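Local coordinates for V-type ATP synthase alpha chain (Nanoarchaeum equitans Kin4-M, PDB 5BN4), which is the A subunit of an archaeal V-type ATP synthase, a member of the ATP synthase alpha/beta family with a P-loop nucleotide-binding domain, at residues V245-C250 against N318-S323. Residues are numbered along the deposited sequence; the frame is centred on the assembly and turned at random.
Sequences VIYIGC and NADSTS. With ANP (phosphoaminophosphonic acid-adenylate ester), chain C.
The side chains of Tyr247 and Asp320 both extend with CG opposite the main-chain nitrogen, Tyr247 at chi1 -160°, and the phenol thereby reaches along the sheet to the carboxylate on the neighbouring strand. The two strands are parallel partners in the central sheet of the P-loop nucleotide-binding domain. Three nearly straight backbone bonds zip them together: Asn318 N to Ile246 O, Ile248 N to Asn318 O and Asp320 N to Ile248 O. Beyond them, where a cis peptide precedes Ser321, the ladder changes geometry. Cys250 N now meets Asp320 O at 2.8 Å from well above the carbonyl plane, and Cys250 O accepts Ser321 N. Tyr247, Asn318 and Asp320 share the sheet face under helix 229-239. Asn318 CB touches the Tyr247 ring at CD2, 3.6 Å away, the two side chains crossing at about a right angle, and Asn318 O lies over one ring face; Asn318 ND2 is hydrogen-bonded to Asn233 OD1. On the other face, Ile248 and Ala319 alternate with them, and Ile248 packs on helix 292-309. Asp320 sits at the strand end beside the probable Walker A loop and near magnesium, a position consistent with the Walker B aspartate of this fold. Asp320 OD1 lies 3.3 Å from O2G of ANP. Asp320 OD2 accepts Thr230 OG1 and, on the anti side and 30° out of the carboxylate plane, Tyr247 OH at 3.2 Å.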
ATOM      1  N   VAL A 245       2.962  42.827  -6.431  1.00 36.21           N
ATOM      2  CA  VAL A 245       3.221  41.530  -5.819  1.00 31.06           C
ATOM      3  C   VAL A 245       2.121  41.178  -4.820  1.00 34.95           C
ATOM      4  O   VAL A 245       1.827  41.952  -3.910  1.00 33.88           O
ATOM      5  CB  VAL A 245       4.583  41.510  -5.099  1.00 38.38           C
ATOM      6  CG1 VAL A 245       4.742  40.232  -4.287  1.00 29.93           C
ATOM      7  CG2 VAL A 245       5.717  41.664  -6.102  1.00 31.94           C
ATOM      8  N   ILE A 246       1.511  40.011  -5.000  1.00 32.22           N
ATOM      9  CA  ILE A 246       0.479  39.536  -4.086  1.00 32.67           C
ATOM     10  C   ILE A 246       0.922  38.256  -3.388  1.00 35.46           C
ATOM     11  O   ILE A 246       1.125  37.231  -4.035  1.00 36.52           O
ATOM     12  CB  ILE A 246      -0.837  39.251  -4.825  1.00 31.82           C
ATOM     13  CG1 ILE A 246      -1.318  40.498  -5.568  1.00 41.41           C
ATOM     14  CG2 ILE A 246      -1.898  38.764  -3.852  1.00 36.10           C
ATOM     15  CD1 ILE A 246      -2.581  40.272  -6.364  1.00 39.85           C
ATOM     16  N   TYR A 247       1.077  38.315  -2.068  1.00 39.77           N
ATOM     17  CA  TYR A 247       1.444  37.122  -1.314  1.00 38.77           C
ATOM     18  C   TYR A 247       0.264  36.591  -0.508  1.00 43.09           C
ATOM     19  O   TYR A 247      -0.231  37.255   0.402  1.00 36.91           O
ATOM     20  CB  TYR A 247       2.647  37.371  -0.398  1.00 30.25           C
ATOM     21  CG  TYR A 247       3.345  36.091   0.014  1.00 43.64           C
ATOM     22  CD1 TYR A 247       2.898  35.350   1.098  1.00 31.05           C
ATOM     23  CD2 TYR A 247       4.438  35.613  -0.698  1.00 41.61           C
ATOM     24  CE1 TYR A 247       3.525  34.174   1.469  1.00 34.62           C
ATOM     25  CE2 TYR A 247       5.070  34.438  -0.332  1.00 41.17           C
ATOM     26  CZ  TYR A 247       4.609  33.724   0.751  1.00 40.86           C
ATOM     27  OH  TYR A 247       5.237  32.554   1.118  1.00 44.76           O
ATOM     28  N   ILE A 248      -0.174  35.386  -0.856  1.00 39.71           N
ATOM     29  CA  ILE A 248      -1.306  34.748  -0.199  1.00 30.75           C
ATOM     30  C   ILE A 248      -0.829  33.732   0.831  1.00 40.53           C
ATOM     31  O   ILE A 248      -0.186  32.738   0.487  1.00 30.71           O
ATOM     32  CB  ILE A 248      -2.214  34.032  -1.220  1.00 28.41           C
ATOM     33  CG1 ILE A 248      -2.631  34.993  -2.334  1.00 26.48           C
ATOM     34  CG2 ILE A 248      -3.435  33.434  -0.531  1.00 22.91           C
ATOM     35  CD1 ILE A 248      -3.465  34.346  -3.421  1.00 30.86           C
ATOM     36  N   GLY A 249      -1.144  33.993   2.095  1.00 44.09           N
ATOM     37  CA  GLY A 249      -0.843  33.060   3.165  1.00 37.71           C
ATOM     38  C   GLY A 249      -1.988  32.083   3.335  1.00 29.64           C
ATOM     39  O   GLY A 249      -2.909  32.319   4.119  1.00 37.07           O
ATOM     40  N   CYS A 250      -1.931  30.983   2.593  1.00 35.22           N
ATOM     41  CA  CYS A 250      -3.022  30.018   2.562  1.00 38.10           C
ATOM     42  C   CYS A 250      -2.794  28.869   3.540  1.00 44.46           C
ATOM     43  O   CYS A 250      -2.061  27.925   3.243  1.00 45.15           O
ATOM     44  CB  CYS A 250      -3.207  29.474   1.142  1.00 36.23           C
ATOM     45  SG  CYS A 250      -4.728  28.533   0.883  1.00 36.07           S
ATOM     46  N   ASN A 318       1.897  34.752  -5.328  1.00 33.20           N
ATOM     47  CA  ASN A 318       2.491  33.621  -4.623  1.00 35.87           C
ATOM     48  C   ASN A 318       1.489  32.984  -3.665  1.00 40.09           C
ATOM     49  O   ASN A 318       0.996  33.639  -2.746  1.00 41.36           O
ATOM     50  CB  ASN A 318       3.737  34.062  -3.851  1.00 36.79           C
ATOM     51  CG  ASN A 318       4.793  34.680  -4.746  1.00 41.57           C
ATOM     52  OD1 ASN A 318       4.748  35.874  -5.045  1.00 42.07           O
ATOM     53  ND2 ASN A 318       5.755  33.869  -5.175  1.00 37.77           N
ATOM     54  N   ALA A 319       1.188  31.708  -3.882  1.00 38.01           N
ATOM     55  CA  ALA A 319       0.220  30.998  -3.052  1.00 38.20           C
ATOM     56  C   ALA A 319       0.896  29.958  -2.161  1.00 38.57           C
ATOM     57  O   ALA A 319       1.329  28.907  -2.634  1.00 46.03           O
ATOM     58  CB  ALA A 319      -0.847  30.344  -3.921  1.00 31.94           C
ATOM     59  N   ASP A 320       0.972  30.257  -0.868  1.00 37.73           N
ATOM     60  CA  ASP A 320       1.663  29.393   0.082  1.00 35.83           C
ATOM     61  C   ASP A 320       0.738  28.964   1.221  1.00 33.57           C
ATOM     62  O   ASP A 320       0.504  29.732   2.152  1.00 36.34           O
ATOM     63  CB  ASP A 320       2.894  30.115   0.642  1.00 26.88           C
ATOM     64  CG  ASP A 320       3.637  29.295   1.681  1.00 33.08           C
ATOM     65  OD1 ASP A 320       3.576  28.049   1.622  1.00 26.84           O
ATOM     66  OD2 ASP A 320       4.291  29.902   2.557  1.00 35.81           O
ATOM     67  N   SER A 321       0.205  27.745   1.141  1.00 32.05           N
ATOM     68  CA  SER A 321       0.415  26.864  -0.005  1.00 40.17           C
ATOM     69  C   SER A 321      -0.916  26.287  -0.483  1.00 34.52           C
ATOM     70  O   SER A 321      -1.907  26.304   0.248  1.00 41.61           O
ATOM     71  CB  SER A 321       1.397  25.738   0.332  1.00 36.21           C
ATOM     72  OG  SER A 321       0.798  24.749   1.148  1.00 37.06           O
ATOM     73  N   THR A 322      -0.928  25.775  -1.708  1.00 35.65           N
ATOM     74  CA  THR A 322      -2.161  25.331  -2.350  1.00 32.37           C
ATOM     75  C   THR A 322      -2.722  24.048  -1.742  1.00 39.72           C
ATOM     76  O   THR A 322      -3.913  23.758  -1.872  1.00 35.67           O
ATOM     77  CB  THR A 322      -1.965  25.130  -3.864  1.00 32.01           C
ATOM     78  OG1 THR A 322      -0.984  24.110  -4.093  1.00 31.62           O
ATOM     79  CG2 THR A 322      -1.502  26.426  -4.515  1.00 30.90           C
ATOM     80  N   SER A 323      -1.863  23.279  -1.080  1.00 31.65           N
ATOM     81  CA  SER A 323      -2.286  22.030  -0.459  1.00 30.54           C
ATOM     82  C   SER A 323      -3.310  22.260   0.651  1.00 39.32           C
ATOM     83  O   SER A 323      -4.171  21.413   0.892  1.00 36.48           O
ATOM     84  CB  SER A 323      -1.078  21.268   0.087  1.00 29.65           C
ATOM     85  OG  SER A 323      -0.155  20.979  -0.948  1.00 34.50           O
TER
HETATM   86  PG  ANP C 601       6.939  26.363   4.734  1.00 81.87           P
HETATM   87  O1G ANP C 601       7.425  27.350   5.843  1.00 61.94           O
HETATM   88  O2G ANP C 601       5.774  27.047   3.891  1.00 46.08           O
HETATM   89  O3G ANP C 601       6.377  25.077   5.355  1.00 48.30           O
HETATM   90  PB  ANP C 601       9.216  24.860   4.045  1.00 29.92           P
HETATM   91  O1B ANP C 601       9.497  24.047   2.748  1.00 40.17           O
HETATM   92  O2B ANP C 601       8.636  23.881   5.099  1.00 41.47           O
HETATM   93  N3B ANP C 601       8.158  26.106   3.664  1.00 40.31           N
HETATM   94  PA  ANP C 601      10.847  26.973   4.843  1.00 47.24           P
HETATM   95  O1A ANP C 601      10.461  27.748   3.565  1.00 46.96           O
HETATM   96  O2A ANP C 601       9.969  27.504   6.031  1.00 45.03           O
HETATM   97  O3A ANP C 601      10.562  25.417   4.535  1.00 46.43           O
HETATM   98  O5' ANP C 601      12.373  27.102   5.152  1.00 52.93           O
HETATM   99  C5' ANP C 601      13.003  26.085   5.940  1.00 46.28           C
HETATM  100  C4' ANP C 601      14.432  26.485   6.231  1.00 37.50           C
HETATM  101  O4' ANP C 601      15.163  26.595   5.064  1.00 52.97           O
HETATM  102  C3' ANP C 601      14.469  27.818   6.967  1.00 42.59           C
HETATM  103  O3' ANP C 601      14.821  27.673   8.260  1.00 55.90           O
HETATM  104  C2' ANP C 601      15.479  28.632   6.255  1.00 54.11           C
HETATM  105  O2' ANP C 601      16.497  29.114   7.069  1.00 75.02           O
HETATM  106  C1' ANP C 601      16.025  27.702   5.199  1.00 50.00           C
HETATM  107  N9  ANP C 601      16.221  28.340   3.897  1.00 54.03           N
HETATM  108  C8  ANP C 601      15.415  28.228   2.828  1.00 46.08           C
HETATM  109  N7  ANP C 601      15.900  28.937   1.830  1.00 53.57           N
HETATM  110  C5  ANP C 601      17.027  29.531   2.214  1.00 60.38           C
HETATM  111  C6  ANP C 601      17.944  30.373   1.594  1.00 51.39           C
HETATM  112  N6  ANP C 601      17.736  30.767   0.232  1.00 53.36           N
HETATM  113  N1  ANP C 601      19.017  30.812   2.270  1.00 51.65           N
HETATM  114  C2  ANP C 601      19.236  30.453   3.558  1.00 53.54           C
HETATM  115  N3  ANP C 601      18.364  29.632   4.194  1.00 50.78           N
HETATM  116  C4  ANP C 601      17.259  29.159   3.549  1.00 57.77           C